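Local atomic coordinates of BauA (Acinetobacter baumannii, PDB entry 6HCP), a protein that probably takes up ferric preacinetobactin across the outer membrane of the bacterium as a TonB-dependent siderophore receptor. Residues A494-F505 / V546-S554; T370-Y381 / T409-T420. All blocks are in the same frame, centred on the assembly; numbering follows the deposited sequence.

Contact 1. Residues A494-F505 / V546-S554; sequences APATASNPGEIF and VNNLPTFVS. With EDO (1,2-ethanediol), chain Y.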
loop_
_atom_site.group_PDB
_atom_site.type_symbol
_atom_site.label_atom_id
_atom_site.label_comp_id
_atom_site.label_asym_id
_atom_site.label_seq_id
_atom_site.Cartn_x
_atom_site.Cartn_y
_atom_site.Cartn_z
ATOM N N ALA A 494 -1.300 -43.711 -32.497
ATOM C CA ALA A 494 -2.467 -43.480 -33.325
ATOM C C ALA A 494 -3.663 -44.195 -32.696
ATOM O O ALA A 494 -3.547 -45.335 -32.246
ATOM C CB ALA A 494 -2.200 -43.946 -34.729
ATOM N N PRO A 495 -4.832 -43.532 -32.598
ATOM C CA PRO A 495 -6.028 -44.180 -32.051
ATOM C C PRO A 495 -6.601 -45.281 -32.968
ATOM O O PRO A 495 -6.269 -45.333 -34.162
ATOM C CB PRO A 495 -6.995 -42.992 -31.890
ATOM C CG PRO A 495 -6.604 -42.047 -33.008
ATOM C CD PRO A 495 -5.093 -42.174 -33.110
ATOM N N ALA A 496 -7.563 -46.049 -32.441
ATOM C CA ALA A 496 -8.222 -47.160 -33.153
ATOM C C ALA A 496 -9.031 -46.666 -34.364
ATOM O O ALA A 496 -9.320 -47.455 -35.273
ATOM C CB ALA A 496 -9.092 -47.933 -32.188
ATOM N N THR A 497 -9.315 -45.356 -34.418
ATOM C CA THR A 497 -10.120 -44.744 -35.477
ATOM C C THR A 497 -9.278 -44.358 -36.703
ATOM O O THR A 497 -9.830 -43.974 -37.737
ATOM C CB THR A 497 -10.835 -43.495 -34.955
ATOM O OG1 THR A 497 -9.823 -42.666 -34.392
ATOM C CG2 THR A 497 -11.884 -43.805 -33.906
ATOM N N ALA A 498 -7.948 -44.479 -36.607
ATOM C CA ALA A 498 -7.053 -44.009 -37.680
ATOM C C ALA A 498 -6.895 -45.087 -38.765
ATOM O O ALA A 498 -7.194 -46.236 -38.527
ATOM C CB ALA A 498 -5.719 -43.636 -37.078
ATOM N N SER A 499 -6.380 -44.693 -39.932
ATOM C CA SER A 499 -5.991 -45.636 -40.989
ATOM C C SER A 499 -4.820 -46.506 -40.520
ATOM O O SER A 499 -4.571 -47.575 -41.079
ATOM C CB SER A 499 -5.642 -44.906 -42.244
ATOM O OG SER A 499 -4.454 -44.140 -42.088
ATOM N N ASN A 500 -4.030 -45.970 -39.578
ATOM C CA ASN A 500 -2.816 -46.616 -39.083
ATOM C C ASN A 500 -2.998 -46.888 -37.597
ATOM O O ASN A 500 -2.195 -46.432 -36.770
ATOM C CB ASN A 500 -1.565 -45.768 -39.341
ATOM C CG ASN A 500 -1.674 -44.338 -38.842
ATOM O OD1 ASN A 500 -2.760 -43.749 -38.819
ATOM N ND2 ASN A 500 -0.531 -43.714 -38.582
ATOM N N PRO A 501 -4.083 -47.589 -37.199
ATOM C CA PRO A 501 -4.436 -47.701 -35.787
ATOM C C PRO A 501 -3.325 -48.361 -34.964
ATOM O O PRO A 501 -2.748 -49.347 -35.385
ATOM C CB PRO A 501 -5.696 -48.597 -35.799
ATOM C CG PRO A 501 -5.528 -49.446 -37.034
ATOM C CD PRO A 501 -4.858 -48.527 -38.036
ATOM N N GLY A 502 -3.008 -47.770 -33.814
ATOM C CA GLY A 502 -2.096 -48.349 -32.859
ATOM C C GLY A 502 -0.627 -48.115 -33.216
ATOM O O GLY A 502 0.233 -48.501 -32.461
ATOM N N GLU A 503 -0.343 -47.431 -34.325
ATOM C CA GLU A 503 1.049 -47.103 -34.667
ATOM C C GLU A 503 1.624 -46.207 -33.563
ATOM O O GLU A 503 0.999 -45.204 -33.186
ATOM C CB GLU A 503 1.160 -46.409 -36.020
ATOM C CG GLU A 503 2.596 -46.040 -36.366
ATOM C CD GLU A 503 2.831 -45.436 -37.737
ATOM O OE1 GLU A 503 1.854 -45.234 -38.494
ATOM O OE2 GLU A 503 4.011 -45.234 -38.069
ATOM N N ILE A 504 2.789 -46.588 -33.039
ATOM C CA ILE A 504 3.530 -45.762 -32.063
ATOM C C ILE A 504 4.693 -45.074 -32.776
ATOM O O ILE A 504 5.592 -45.744 -33.267
ATOM C CB ILE A 504 4.034 -46.609 -30.889
ATOM C CG1 ILE A 504 2.896 -47.387 -30.224
ATOM C CG2 ILE A 504 4.806 -45.745 -29.887
ATOM C CD1 ILE A 504 3.365 -48.483 -29.282
ATOM N N PHE A 505 4.673 -43.742 -32.815
ATOM C CA PHE A 505 5.749 -42.991 -33.411
ATOM C C PHE A 505 7.009 -43.117 -32.558
ATOM O O PHE A 505 6.946 -43.398 -31.361
ATOM C CB PHE A 505 5.397 -41.518 -33.613
ATOM C CG PHE A 505 4.368 -41.251 -34.681
ATOM C CD1 PHE A 505 4.251 -42.080 -35.784
ATOM C CD2 PHE A 505 3.455 -40.217 -34.540
ATOM C CE1 PHE A 505 3.251 -41.875 -36.722
ATOM C CE2 PHE A 505 2.514 -39.962 -35.523
ATOM C CZ PHE A 505 2.418 -40.786 -36.619
ATOM N N VAL A 546 -6.336 -43.061 -46.119
ATOM C CA VAL A 546 -5.801 -44.350 -46.413
ATOM C C VAL A 546 -6.866 -45.371 -46.012
ATOM O O VAL A 546 -7.429 -45.274 -44.910
ATOM C CB VAL A 546 -4.474 -44.571 -45.662
ATOM C CG1 VAL A 546 -3.974 -45.999 -45.816
ATOM C CG2 VAL A 546 -3.421 -43.562 -46.117
ATOM N N ASN A 547 -7.275 -46.203 -46.983
ATOM C CA ASN A 547 -8.440 -47.072 -46.819
ATOM C C ASN A 547 -9.644 -46.231 -46.380
ATOM O O ASN A 547 -10.381 -46.658 -45.526
ATOM C CB ASN A 547 -8.198 -48.156 -45.767
ATOM C CG ASN A 547 -7.300 -49.256 -46.281
ATOM O OD1 ASN A 547 -7.414 -49.656 -47.438
ATOM N ND2 ASN A 547 -6.525 -49.851 -45.391
ATOM N N ASN A 548 -9.772 -45.041 -46.968
ATOM C CA ASN A 548 -10.913 -44.154 -46.766
ATOM C C ASN A 548 -11.008 -43.733 -45.296
ATOM O O ASN A 548 -12.096 -43.336 -44.848
ATOM C CB ASN A 548 -12.232 -44.824 -47.180
ATOM C CG ASN A 548 -13.278 -43.811 -47.589
ATOM O OD1 ASN A 548 -12.962 -42.810 -48.234
ATOM N ND2 ASN A 548 -14.494 -43.999 -47.110
ATOM N N LEU A 549 -9.877 -43.788 -44.569
ATOM C CA LEU A 549 -9.843 -43.386 -43.153
ATOM C C LEU A 549 -8.828 -42.262 -42.963
ATOM O O LEU A 549 -7.777 -42.239 -43.612
ATOM C CB LEU A 549 -9.481 -44.584 -42.281
ATOM C CG LEU A 549 -10.551 -45.656 -42.094
ATOM C CD1 LEU A 549 -9.921 -46.914 -41.522
ATOM C CD2 LEU A 549 -11.673 -45.166 -41.197
ATOM N N PRO A 550 -9.056 -41.363 -41.975
ATOM C CA PRO A 550 -8.063 -40.342 -41.630
ATOM C C PRO A 550 -6.778 -41.009 -41.100
ATOM O O PRO A 550 -6.852 -42.055 -40.469
ATOM C CB PRO A 550 -8.761 -39.552 -40.499
ATOM C CG PRO A 550 -9.592 -40.627 -39.791
ATOM C CD PRO A 550 -10.080 -41.516 -40.923
ATOM N N THR A 551 -5.628 -40.384 -41.368
ATOM C CA THR A 551 -4.332 -40.923 -41.002
ATOM C C THR A 551 -3.698 -40.069 -39.891
ATOM O O THR A 551 -3.699 -38.848 -39.964
ATOM C CB THR A 551 -3.432 -40.998 -42.240
ATOM O OG1 THR A 551 -4.152 -41.711 -43.255
ATOM C CG2 THR A 551 -2.093 -41.649 -41.954
ATOM N N PHE A 552 -3.186 -40.737 -38.860
ATOM C CA PHE A 552 -2.445 -40.104 -37.761
ATOM C C PHE A 552 -1.019 -39.782 -38.222
ATOM O O PHE A 552 -0.305 -40.667 -38.728
ATOM C CB PHE A 552 -2.465 -41.015 -36.542
ATOM C CG PHE A 552 -2.058 -40.362 -35.243
ATOM C CD1 PHE A 552 -2.886 -39.429 -34.634
ATOM C CD2 PHE A 552 -0.853 -40.679 -34.629
ATOM C CE1 PHE A 552 -2.521 -38.837 -33.439
ATOM C CE2 PHE A 552 -0.489 -40.089 -33.425
ATOM C CZ PHE A 552 -1.329 -39.173 -32.827
ATOM N N VAL A 553 -0.652 -38.494 -38.154
ATOM C CA VAL A 553 0.591 -37.998 -38.733
ATOM C C VAL A 553 1.382 -37.204 -37.686
ATOM O O VAL A 553 0.817 -36.719 -36.719
ATOM C CB VAL A 553 0.344 -37.153 -39.995
ATOM C CG1 VAL A 553 -0.224 -37.990 -41.123
ATOM C CG2 VAL A 553 -0.535 -35.939 -39.720
ATOM N N SER A 554 2.697 -37.085 -37.919
ATOM C CA SER A 554 3.625 -36.362 -37.031
ATOM C C SER A 554 4.095 -35.090 -37.739
ATOM O O SER A 554 5.185 -34.628 -37.482
ATOM C CB SER A 554 4.775 -37.255 -36.638
ATOM O OG SER A 554 5.458 -37.703 -37.803
HETATM C C1 EDO Y . 4.086 -51.468 -33.990
HETATM O O1 EDO Y . 5.448 -51.722 -33.677
HETATM C C2 EDO Y . 3.707 -50.281 -33.138
HETATM O O2 EDO Y . 3.998 -49.057 -33.906
HETATM O O HOH W 1 -6.457 -48.685 -42.693
#

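Contact 2. Residues T370-Y381 / T409-T420; sequences TYYNHTQDDYGY and TPPFLFHSTLST. With EDO (1,2-ethanediol), chain L; EDO (1,2-ethanediol), chain F; EDO (1,2-ethanediol), chain Q.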
loop_
_atom_site.group_PDB
_atom_site.type_symbol
_atom_site.label_atom_id
_atom_site.label_comp_id
_atom_site.label_asym_id
_atom_site.label_seq_id
_atom_site.Cartn_x
_atom_site.Cartn_y
_atom_site.Cartn_z
ATOM N N THR A 370 22.448 -44.499 -19.684
ATOM C CA THR A 370 21.443 -44.032 -18.721
ATOM C C THR A 370 20.244 -44.978 -18.749
ATOM O O THR A 370 19.951 -45.601 -19.778
ATOM C CB THR A 370 20.995 -42.588 -19.002
ATOM O OG1 THR A 370 20.118 -42.542 -20.133
ATOM C CG2 THR A 370 22.156 -41.654 -19.230
ATOM N N TYR A 371 19.524 -45.000 -17.627
ATOM C CA TYR A 371 18.311 -45.789 -17.445
ATOM C C TYR A 371 17.343 -44.991 -16.559
ATOM O O TYR A 371 17.740 -44.394 -15.565
ATOM C CB TYR A 371 18.628 -47.152 -16.821
ATOM C CG TYR A 371 19.709 -47.928 -17.540
ATOM C CD1 TYR A 371 19.392 -48.807 -18.569
ATOM C CD2 TYR A 371 21.058 -47.732 -17.254
ATOM C CE1 TYR A 371 20.374 -49.498 -19.264
ATOM C CE2 TYR A 371 22.056 -48.409 -17.944
ATOM C CZ TYR A 371 21.709 -49.292 -18.956
ATOM O OH TYR A 371 22.668 -49.975 -19.641
ATOM N N TYR A 372 16.056 -45.082 -16.885
ATOM C CA TYR A 372 14.977 -44.573 -16.025
ATOM C C TYR A 372 13.777 -45.511 -16.139
ATOM O O TYR A 372 13.445 -45.976 -17.215
ATOM C CB TYR A 372 14.581 -43.148 -16.414
ATOM C CG TYR A 372 13.283 -42.678 -15.808
ATOM C CD1 TYR A 372 12.067 -42.957 -16.411
ATOM C CD2 TYR A 372 13.266 -41.998 -14.601
ATOM C CE1 TYR A 372 10.870 -42.519 -15.866
ATOM C CE2 TYR A 372 12.077 -41.575 -14.031
ATOM C CZ TYR A 372 10.881 -41.788 -14.687
ATOM O OH TYR A 372 9.708 -41.358 -14.138
ATOM N N ASN A 373 13.184 -45.848 -14.993
ATOM C CA ASN A 373 11.971 -46.653 -14.967
ATOM C C ASN A 373 11.039 -46.081 -13.901
ATOM O O ASN A 373 11.489 -45.723 -12.819
ATOM C CB ASN A 373 12.251 -48.135 -14.689
ATOM C CG ASN A 373 10.988 -48.973 -14.664
ATOM O OD1 ASN A 373 10.412 -49.280 -15.708
ATOM N ND2 ASN A 373 10.486 -49.260 -13.475
ATOM N N HIS A 374 9.744 -46.041 -14.206
ATOM C CA HIS A 374 8.756 -45.798 -13.160
ATOM C C HIS A 374 7.577 -46.748 -13.321
ATOM O O HIS A 374 7.274 -47.216 -14.417
ATOM C CB HIS A 374 8.349 -44.310 -13.085
ATOM C CG HIS A 374 7.316 -43.843 -14.050
ATOM N ND1 HIS A 374 7.484 -42.668 -14.763
ATOM C CD2 HIS A 374 6.047 -44.251 -14.284
ATOM C CE1 HIS A 374 6.375 -42.415 -15.441
ATOM N NE2 HIS A 374 5.468 -43.370 -15.153
ATOM N N THR A 375 6.940 -47.029 -12.182
ATOM C CA THR A 375 5.658 -47.668 -12.121
ATOM C C THR A 375 4.707 -46.737 -11.374
ATOM O O THR A 375 5.128 -46.064 -10.440
ATOM C CB THR A 375 5.751 -49.033 -11.423
ATOM O OG1 THR A 375 6.151 -48.812 -10.071
ATOM C CG2 THR A 375 6.739 -49.957 -12.099
ATOM N N GLN A 376 3.460 -46.687 -11.836
ATOM C CA GLN A 376 2.492 -45.714 -11.355
ATOM C C GLN A 376 1.122 -46.386 -11.209
ATOM O O GLN A 376 0.733 -47.227 -12.003
ATOM C CB GLN A 376 2.446 -44.534 -12.320
ATOM C CG GLN A 376 1.510 -43.408 -11.897
ATOM C CD GLN A 376 1.789 -42.141 -12.674
ATOM O OE1 GLN A 376 2.946 -41.808 -12.930
ATOM N NE2 GLN A 376 0.732 -41.483 -13.118
ATOM N N ASP A 377 0.373 -45.942 -10.202
ATOM C CA ASP A 377 -1.046 -46.206 -10.073
ATOM C C ASP A 377 -1.802 -44.874 -10.049
ATOM O O ASP A 377 -1.439 -43.982 -9.291
ATOM C CB ASP A 377 -1.319 -46.972 -8.780
ATOM C CG ASP A 377 -0.779 -48.398 -8.798
ATOM O OD1 ASP A 377 -0.918 -49.049 -9.835
ATOM O OD2 ASP A 377 -0.190 -48.804 -7.787
ATOM N N ASP A 378 -2.868 -44.796 -10.846
ATOM C CA ASP A 378 -3.763 -43.673 -10.889
ATOM C C ASP A 378 -5.114 -44.058 -10.271
ATOM O O ASP A 378 -5.642 -45.128 -10.545
ATOM C CB ASP A 378 -3.999 -43.216 -12.326
ATOM C CG ASP A 378 -2.920 -42.292 -12.856
ATOM O OD1 ASP A 378 -1.762 -42.728 -12.952
ATOM O OD2 ASP A 378 -3.276 -41.186 -13.248
ATOM N N TYR A 379 -5.722 -43.078 -9.596
ATOM C CA TYR A 379 -7.034 -43.159 -8.984
ATOM C C TYR A 379 -7.782 -41.879 -9.327
ATOM O O TYR A 379 -7.159 -40.819 -9.441
ATOM C CB TYR A 379 -6.924 -43.227 -7.462
ATOM C CG TYR A 379 -6.057 -44.317 -6.912
ATOM C CD1 TYR A 379 -4.680 -44.240 -6.987
ATOM C CD2 TYR A 379 -6.616 -45.442 -6.317
ATOM C CE1 TYR A 379 -3.870 -45.250 -6.501
ATOM C CE2 TYR A 379 -5.820 -46.485 -5.874
ATOM C CZ TYR A 379 -4.445 -46.382 -5.945
ATOM O OH TYR A 379 -3.655 -47.381 -5.457
ATOM N N GLY A 380 -9.098 -41.957 -9.505
ATOM C CA GLY A 380 -9.830 -40.715 -9.657
ATOM C C GLY A 380 -11.319 -40.867 -9.870
ATOM O O GLY A 380 -11.826 -41.931 -10.194
ATOM N N TYR A 381 -12.011 -39.734 -9.697
ATOM C CA TYR A 381 -13.367 -39.518 -10.177
ATOM C C TYR A 381 -13.359 -38.352 -11.163
ATOM O O TYR A 381 -12.992 -37.217 -10.805
ATOM C CB TYR A 381 -14.320 -39.100 -9.050
ATOM C CG TYR A 381 -14.671 -40.163 -8.045
ATOM C CD1 TYR A 381 -15.468 -41.244 -8.391
ATOM C CD2 TYR A 381 -14.414 -39.948 -6.702
ATOM C CE1 TYR A 381 -15.895 -42.154 -7.435
ATOM C CE2 TYR A 381 -14.823 -40.849 -5.738
ATOM C CZ TYR A 381 -15.578 -41.944 -6.104
ATOM O OH TYR A 381 -15.988 -42.781 -5.116
ATOM N N THR A 409 -12.203 -40.371 -1.728
ATOM C CA THR A 409 -12.182 -41.835 -1.920
ATOM C C THR A 409 -12.073 -42.193 -3.403
ATOM O O THR A 409 -12.881 -42.957 -3.925
ATOM C CB THR A 409 -13.476 -42.469 -1.378
ATOM O OG1 THR A 409 -14.562 -41.849 -2.080
ATOM C CG2 THR A 409 -13.637 -42.290 0.114
ATOM N N PRO A 410 -11.133 -41.616 -4.179
ATOM C CA PRO A 410 -11.104 -41.883 -5.618
ATOM C C PRO A 410 -10.774 -43.356 -5.882
ATOM O O PRO A 410 -9.893 -43.907 -5.236
ATOM C CB PRO A 410 -9.993 -40.947 -6.109
ATOM C CG PRO A 410 -9.066 -40.852 -4.915
ATOM C CD PRO A 410 -10.010 -40.786 -3.721
ATOM N N PRO A 411 -11.547 -44.075 -6.721
ATOM C CA PRO A 411 -11.248 -45.480 -7.009
ATOM C C PRO A 411 -10.040 -45.653 -7.948
ATOM O O PRO A 411 -9.774 -44.783 -8.790
ATOM C CB PRO A 411 -12.529 -45.963 -7.696
ATOM C CG PRO A 411 -13.055 -44.729 -8.379
ATOM C CD PRO A 411 -12.746 -43.596 -7.424
ATOM N N PHE A 412 -9.404 -46.827 -7.871
ATOM C CA PHE A 412 -8.291 -47.204 -8.738
ATOM C C PHE A 412 -8.729 -47.197 -10.201
ATOM O O PHE A 412 -9.826 -47.654 -10.553
ATOM C CB PHE A 412 -7.732 -48.555 -8.303
ATOM C CG PHE A 412 -6.720 -49.121 -9.268
ATOM C CD1 PHE A 412 -5.437 -48.594 -9.342
ATOM C CD2 PHE A 412 -7.093 -50.088 -10.192
ATOM C CE1 PHE A 412 -4.508 -49.113 -10.235
ATOM C CE2 PHE A 412 -6.167 -50.596 -11.091
ATOM C CZ PHE A 412 -4.884 -50.099 -11.120
ATOM N N LEU A 413 -7.901 -46.589 -11.064
ATOM C CA LEU A 413 -8.213 -46.480 -12.478
ATOM C C LEU A 413 -7.303 -47.418 -13.286
ATOM O O LEU A 413 -7.784 -48.194 -14.077
ATOM C CB LEU A 413 -8.059 -45.034 -12.948
ATOM C CG LEU A 413 -9.050 -44.029 -12.349
ATOM C CD1 LEU A 413 -8.766 -42.621 -12.861
ATOM C CD2 LEU A 413 -10.487 -44.421 -12.648
ATOM N N PHE A 414 -5.984 -47.259 -13.171
ATOM C CA PHE A 414 -5.063 -48.051 -14.024
ATOM C C PHE A 414 -3.639 -47.971 -13.477
ATOM O O PHE A 414 -3.276 -47.053 -12.730
ATOM C CB PHE A 414 -5.125 -47.591 -15.482
ATOM C CG PHE A 414 -4.757 -46.149 -15.715
ATOM C CD1 PHE A 414 -3.436 -45.784 -15.919
ATOM C CD2 PHE A 414 -5.729 -45.163 -15.778
ATOM C CE1 PHE A 414 -3.090 -44.458 -16.121
ATOM C CE2 PHE A 414 -5.377 -43.833 -15.937
ATOM C CZ PHE A 414 -4.060 -43.482 -16.111
ATOM N N HIS A 415 -2.866 -49.003 -13.830
ATOM C CA HIS A 415 -1.460 -49.103 -13.595
ATOM C C HIS A 415 -0.742 -48.694 -14.888
ATOM O O HIS A 415 -1.236 -48.969 -15.964
ATOM C CB HIS A 415 -1.111 -50.540 -13.177
ATOM C CG HIS A 415 0.305 -50.716 -12.767
ATOM N ND1 HIS A 415 0.770 -50.287 -11.529
ATOM C CD2 HIS A 415 1.378 -51.206 -13.437
ATOM C CE1 HIS A 415 2.064 -50.535 -11.444
ATOM N NE2 HIS A 415 2.467 -51.066 -12.613
ATOM N N SER A 416 0.392 -48.007 -14.775
ATOM C CA SER A 416 1.155 -47.600 -15.958
ATOM C C SER A 416 2.645 -47.661 -15.639
ATOM O O SER A 416 3.038 -47.719 -14.470
ATOM C CB SER A 416 0.728 -46.245 -16.454
ATOM O OG SER A 416 0.933 -45.254 -15.449
ATOM N N THR A 417 3.466 -47.757 -16.693
ATOM C CA THR A 417 4.896 -47.793 -16.562
ATOM C C THR A 417 5.510 -46.956 -17.686
ATOM O O THR A 417 4.920 -46.771 -18.748
ATOM C CB THR A 417 5.483 -49.216 -16.590
ATOM O OG1 THR A 417 5.483 -49.662 -17.947
ATOM C CG2 THR A 417 4.732 -50.195 -15.714
ATOM N N LEU A 418 6.727 -46.478 -17.418
ATOM C CA LEU A 418 7.554 -45.811 -18.372
ATOM C C LEU A 418 8.993 -46.271 -18.153
ATOM O O LEU A 418 9.481 -46.363 -17.018
ATOM C CB LEU A 418 7.453 -44.298 -18.174
ATOM C CG LEU A 418 8.251 -43.449 -19.170
ATOM C CD1 LEU A 418 7.780 -43.697 -20.586
ATOM C CD2 LEU A 418 8.114 -41.960 -18.824
ATOM N N SER A 419 9.655 -46.608 -19.258
ATOM C CA SER A 419 11.036 -47.067 -19.244
ATOM C C SER A 419 11.801 -46.351 -20.352
ATOM O O SER A 419 11.313 -46.263 -21.486
ATOM C CB SER A 419 11.114 -48.563 -19.434
ATOM O OG SER A 419 10.553 -49.235 -18.328
ATOM N N THR A 420 12.992 -45.844 -20.015
ATOM C CA THR A 420 13.861 -45.201 -20.999
ATOM C C THR A 420 15.301 -45.636 -20.757
ATOM O O THR A 420 15.698 -45.993 -19.637
ATOM C CB THR A 420 13.794 -43.668 -20.958
ATOM O OG1 THR A 420 14.368 -43.208 -19.731
ATOM C CG2 THR A 420 12.397 -43.117 -21.073
HETATM C C1 EDO L . 2.636 -47.583 -6.521
HETATM O O1 EDO L . 3.850 -47.672 -5.773
HETATM C C2 EDO L . 3.011 -47.434 -7.985
HETATM O O2 EDO L . 3.999 -48.402 -8.356
HETATM C C1 EDO F . 1.570 -37.509 -14.086
HETATM O O1 EDO F . 1.558 -38.872 -14.498
HETATM C C2 EDO F . 0.181 -36.936 -14.278
HETATM O O2 EDO F . -0.745 -37.965 -13.972
HETATM C C1 EDO Q . -17.230 -39.167 -2.746
HETATM O O1 EDO Q . -16.425 -39.539 -1.633
HETATM C C2 EDO Q . -18.687 -39.484 -2.459
HETATM O O2 EDO Q . -19.291 -38.348 -1.838
HETATM O O HOH W 2 17.370 -42.898 -20.024
HETATM O O HOH W 3 2.968 -43.533 -16.480
HETATM O O HOH W 4 -1.031 -45.200 -13.623
#

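Contact 1. Residues A494-F505 / V546-S554
Phe552 is the apolar centre, its ring packed against Ala494, Pro495 and Phe505. Ala494 CA lies over one face, 3.9 Å from the ring centroid, and Pro495 CD also lies over a face of the ring, 4.3 Å from its centroid. With CG anti to the backbone N (chi1 -165°), the Phe552 ring also reaches Phe505: the planes are only 14° apart but slid past each other, centroids 5.5 Å apart, so overlap is slight and the touch runs through Phe505 CE2 and Phe552 CD2. At its own edge the Phe505 ring meets the carbonyl Phe552 O. All this joins the long loop between barrel strands 478-489 and 508-520 to the start of strand 549-569, just after the type I' turn Val546-Leu549, in the beta-barrel of a TonB-dependent receptor. Outward, the Asn500 amide bonds the Phe552 backbone twice: OD1 accepts from Phe552 N at 3.0 Å, while ND2 gives to Phe552 O at 3.1 Å, in the carbonyl plane on a lone pair. ND2 also donates to Glu503 OE1 (2.8 Å, nearly straight at 174°), which helps fix the amide's rotation. Farther out, Ser499 N donates to Pro550 O at 2.7 Å, and a water bridges Ser499 O to Asn547 ND2.

Contact 2. Residues T370-Y381 / T409-T420
Leu418 CB sits over one face of the His374 imidazole, 3.7 Å from its centroid, and Leu418 CD2 continues toward Tyr372 CE1. His374 CG lies between the backbone N and carbonyl carbon (chi1 82°), which lays the ring over the neighbouring strand; a hydrogen bond between Tyr372 OH and His374 ND1 (2.7 Å) restrains its rotation. Farther along the same face, Asp378 CB rests on the Phe414 ring, 4.0 Å from the centroid, with carboxylate and ring planes stacked. On the other face, His415 ND1 donates to Asp377 OD1 at 2.7 Å, in its own ring plane but from above the carboxylate plane. Phe412 turns its edge to the Tyr379 face, a T-shaped pair with planes at 73°. Leu413 bulges between Asp378-Phe414 and Tyr379-Phe412: Leu413 N bonds Asp378 O at 2.7 Å, Phe414 N only weakly, and Leu413 CD1 fits beside Gly380 N, where glycine offers no side chain. Pro411 CD fills the centre of one Tyr381 face, 3.5 Å from the centroid. Antiparallel pairing from Tyr372 to Asp378, the strands running at 154°, is thus shifted by one residue at a classic beta bulge and resumes at Tyr379-Phe412, within neighbouring strands of a TonB-dependent receptor barrel.

Both contacts belong to the beta-barrel of the receptor and lie on the same side of the chain's centre, their own centres 26 Å apart and their nearest atoms about 10 Å apart, without touching. They come in series: contact 2 closes at Thr420 before contact 1 opens at Ala494. Between them the chain runs through strands 436-451, 461-473 and 478-489, each paired antiparallel with the next, so the link is through the barrel wall. Contact 2 pairs neighbouring, antiparallel wall strands 361-381 and 412-431 directly; contact 1, whose centre is about 34 Å from the centre of the chain (about 22 Å for contact 2), instead lays a loop on strand 549-569, skipping hairpin 508-541. One is thus wall construction, the other loop packing.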